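PDB 2PLJ: lysine/ornithine decarboxylase from Vibrio vulnificus, which catalyses the pyridoxal-phosphate-dependent decarboxylation of lysine and ornithine, yielding cadaverine and putrescine respectively. Local coordinates for residues G216-N221 and P291-C296. Numbering follows the deposited sequence.
Sequences GSQTTN and PGRFIC. With P3T ((4-{[(4-aminobutyl)amino]methyl}-5-hydroxy-6-methylpyridin-3-yl)methyl dihydrogen phosphate), chain D.
Ser217 and Arg293 meet beside the cofactor phosphate of P3T, at the pyridoxal-binding site of the beta/alpha barrel. The loop after strand 207-212 brings Ser217. The start of helix 293-296, just past strand 286-289, brings Arg293.

The guanidinium grips one atom, Ser217 OG, side-on with two nitrogens. Arg293 NH2 gives the straighter bond to Ser217 OG, at 2.8 Å and 158°. Arg293 NE adds a longer one to Ser217 OG, at 3.3 Å. Both bonds lie close to the guanidinium plane. The Arg293 chain bends at chi3 (-52°), and this bend presents the NE and NH2 edge to Ser217 OG. NH2 also forms a salt bridge with Asp334, and NH1 a hydrogen bond with Tyr260 OH, so all three nitrogens have partners, which limits rotation of the group.

Gln218 packs against the arginine at about a right angle, with CB over one guanidinium face. Its OE1 lies 3.3 Å from Arg293 CD, while its NE2 bonds to the Val258 carbonyl.

Both segments hold the phosphate. Ser217 OG, which accepts from Arg293, donates a short bond of 2.5 Å to P3T OAC. The backbone N of Gly292 reaches OAE, and Arg293 N reaches OAF. Water 1 accepts from Gln218 N, and its O donates to P3T OAC at 2.7 Å.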
loop_
_atom_site.group_PDB
_atom_site.type_symbol
_atom_site.label_atom_id
_atom_site.label_comp_id
_atom_site.label_asym_id
_atom_site.label_seq_id
_atom_site.Cartn_x
_atom_site.Cartn_y
_atom_site.Cartn_z
ATOM N N GLY A 216 4.544 -2.637 -21.145
ATOM C CA GLY A 216 4.036 -3.200 -19.877
ATOM C C GLY A 216 5.118 -3.879 -19.041
ATOM O O GLY A 216 6.140 -4.360 -19.553
ATOM N N SER A 217 4.893 -3.941 -17.738
ATOM C CA SER A 217 5.935 -4.469 -16.848
ATOM C C SER A 217 5.965 -6.018 -16.872
ATOM O O SER A 217 4.912 -6.675 -17.095
ATOM C CB SER A 217 5.755 -3.893 -15.428
ATOM O OG SER A 217 6.917 -4.113 -14.622
ATOM N N GLN A 218 7.168 -6.591 -16.668
ATOM C CA GLN A 218 7.397 -8.055 -16.692
ATOM C C GLN A 218 6.819 -8.647 -17.986
ATOM O O GLN A 218 5.989 -9.543 -17.964
ATOM C CB GLN A 218 6.829 -8.723 -15.423
ATOM C CG GLN A 218 7.193 -10.202 -15.219
ATOM C CD GLN A 218 8.671 -10.467 -14.873
ATOM O OE1 GLN A 218 9.501 -9.549 -14.759
ATOM N NE2 GLN A 218 8.980 -11.745 -14.659
ATOM N N THR A 219 7.219 -8.051 -19.104
ATOM C CA THR A 219 6.816 -8.549 -20.425
ATOM C C THR A 219 7.706 -9.724 -20.765
ATOM O O THR A 219 8.933 -9.570 -20.809
ATOM C CB THR A 219 6.973 -7.439 -21.483
ATOM O OG1 THR A 219 5.945 -6.465 -21.296
ATOM C CG2 THR A 219 6.840 -8.025 -22.908
ATOM N N THR A 220 7.098 -10.876 -21.052
ATOM C CA THR A 220 7.865 -12.103 -21.270
ATOM C C THR A 220 8.031 -12.430 -22.757
ATOM O O THR A 220 8.861 -13.275 -23.119
ATOM C CB THR A 220 7.261 -13.283 -20.509
ATOM O OG1 THR A 220 5.868 -13.418 -20.865
ATOM C CG2 THR A 220 7.444 -13.077 -18.976
ATOM N N ASN A 221 7.236 -11.762 -23.594
ATOM C CA ASN A 221 7.287 -11.924 -25.056
ATOM C C ASN A 221 7.908 -10.693 -25.719
ATOM O O ASN A 221 7.271 -9.636 -25.787
ATOM C CB ASN A 221 5.883 -12.160 -25.632
ATOM C CG ASN A 221 5.901 -12.449 -27.133
ATOM O OD1 ASN A 221 6.942 -12.353 -27.786
ATOM N ND2 ASN A 221 4.744 -12.835 -27.680
ATOM N N PRO A 291 14.548 0.969 -18.275
ATOM C CA PRO A 291 14.431 -0.241 -17.467
ATOM C C PRO A 291 14.283 0.130 -15.979
ATOM O O PRO A 291 14.963 1.051 -15.487
ATOM C CB PRO A 291 15.762 -0.973 -17.720
ATOM C CG PRO A 291 16.771 0.174 -18.033
ATOM C CD PRO A 291 15.915 1.182 -18.803
ATOM N N GLY A 292 13.382 -0.568 -15.282
ATOM C CA GLY A 292 13.267 -0.430 -13.824
ATOM C C GLY A 292 13.543 -1.767 -13.169
ATOM O O GLY A 292 14.674 -2.030 -12.684
ATOM N N ARG A 293 12.514 -2.621 -13.202
ATOM C CA ARG A 293 12.539 -3.907 -12.514
ATOM C C ARG A 293 13.805 -4.707 -12.822
ATOM O O ARG A 293 14.379 -5.341 -11.937
ATOM C CB ARG A 293 11.314 -4.723 -12.932
ATOM C CG ARG A 293 11.183 -6.071 -12.209
ATOM C CD ARG A 293 10.049 -6.940 -12.844
ATOM N NE ARG A 293 8.758 -6.247 -12.958
ATOM C CZ ARG A 293 7.805 -6.259 -12.014
ATOM N NH1 ARG A 293 7.987 -6.909 -10.849
ATOM N NH2 ARG A 293 6.654 -5.621 -12.234
ATOM N N PHE A 294 14.227 -4.703 -14.098
ATOM C CA PHE A 294 15.348 -5.581 -14.444
ATOM C C PHE A 294 16.606 -5.229 -13.651
ATOM O O PHE A 294 17.370 -6.094 -13.242
ATOM C CB PHE A 294 15.628 -5.521 -15.962
ATOM C CG PHE A 294 16.670 -6.522 -16.403
ATOM C CD1 PHE A 294 16.308 -7.841 -16.723
ATOM C CD2 PHE A 294 18.030 -6.162 -16.424
ATOM C CE1 PHE A 294 17.279 -8.782 -17.079
ATOM C CE2 PHE A 294 19.027 -7.081 -16.807
ATOM C CZ PHE A 294 18.659 -8.395 -17.136
ATOM N N ILE A 295 16.789 -3.935 -13.397
ATOM C CA ILE A 295 17.984 -3.489 -12.702
ATOM C C ILE A 295 17.928 -3.751 -11.189
ATOM O O ILE A 295 18.931 -4.208 -10.597
ATOM C CB ILE A 295 18.288 -1.981 -13.034
ATOM C CG1 ILE A 295 18.795 -1.876 -14.483
ATOM C CG2 ILE A 295 19.387 -1.393 -12.115
ATOM C CD1 ILE A 295 18.845 -0.453 -14.988
ATOM N N CYS A 296 16.779 -3.456 -10.572
ATOM C CA CYS A 296 16.687 -3.490 -9.095
ATOM C C CYS A 296 16.125 -4.768 -8.516
ATOM O O CYS A 296 16.484 -5.133 -7.411
ATOM C CB CYS A 296 15.914 -2.289 -8.523
ATOM S SG CYS A 296 14.266 -2.131 -9.198
HETATM O OAE P3T D . 11.202 -1.945 -16.383
HETATM P PAU P3T D . 9.831 -1.899 -15.581
HETATM O OAF P3T D . 10.116 -1.711 -14.015
HETATM O OAC P3T D . 8.894 -3.064 -15.844
HETATM O OAP P3T D . 8.997 -0.562 -15.950
HETATM C CAM P3T D . 9.626 0.759 -15.672
HETATM C CAS P3T D . 8.716 1.792 -16.351
HETATM C CAH P3T D . 9.317 2.444 -17.436
HETATM N NAO P3T D . 8.629 3.356 -18.124
HETATM C CAQ P3T D . 7.365 3.654 -17.844
HETATM C CAA P3T D . 6.627 4.700 -18.717
HETATM C CAR P3T D . 6.688 3.011 -16.787
HETATM O OAD P3T D . 5.417 3.347 -16.523
HETATM C CAT P3T D . 7.371 2.041 -16.022
HETATM C CAG P3T D . 6.714 1.430 -14.910
HETATM N NAN P3T D . 5.390 1.370 -14.879
HETATM C CAL P3T D . 4.546 0.802 -13.779
HETATM C CAK P3T D . 5.020 -0.584 -13.312
HETATM C CAJ P3T D . 4.094 -0.971 -12.116
HETATM C CAI P3T D . 4.471 -2.346 -11.553
HETATM N NAB P3T D . 3.480 -2.832 -10.563
HETATM O O HOH W 1 9.678 -5.613 -15.819
#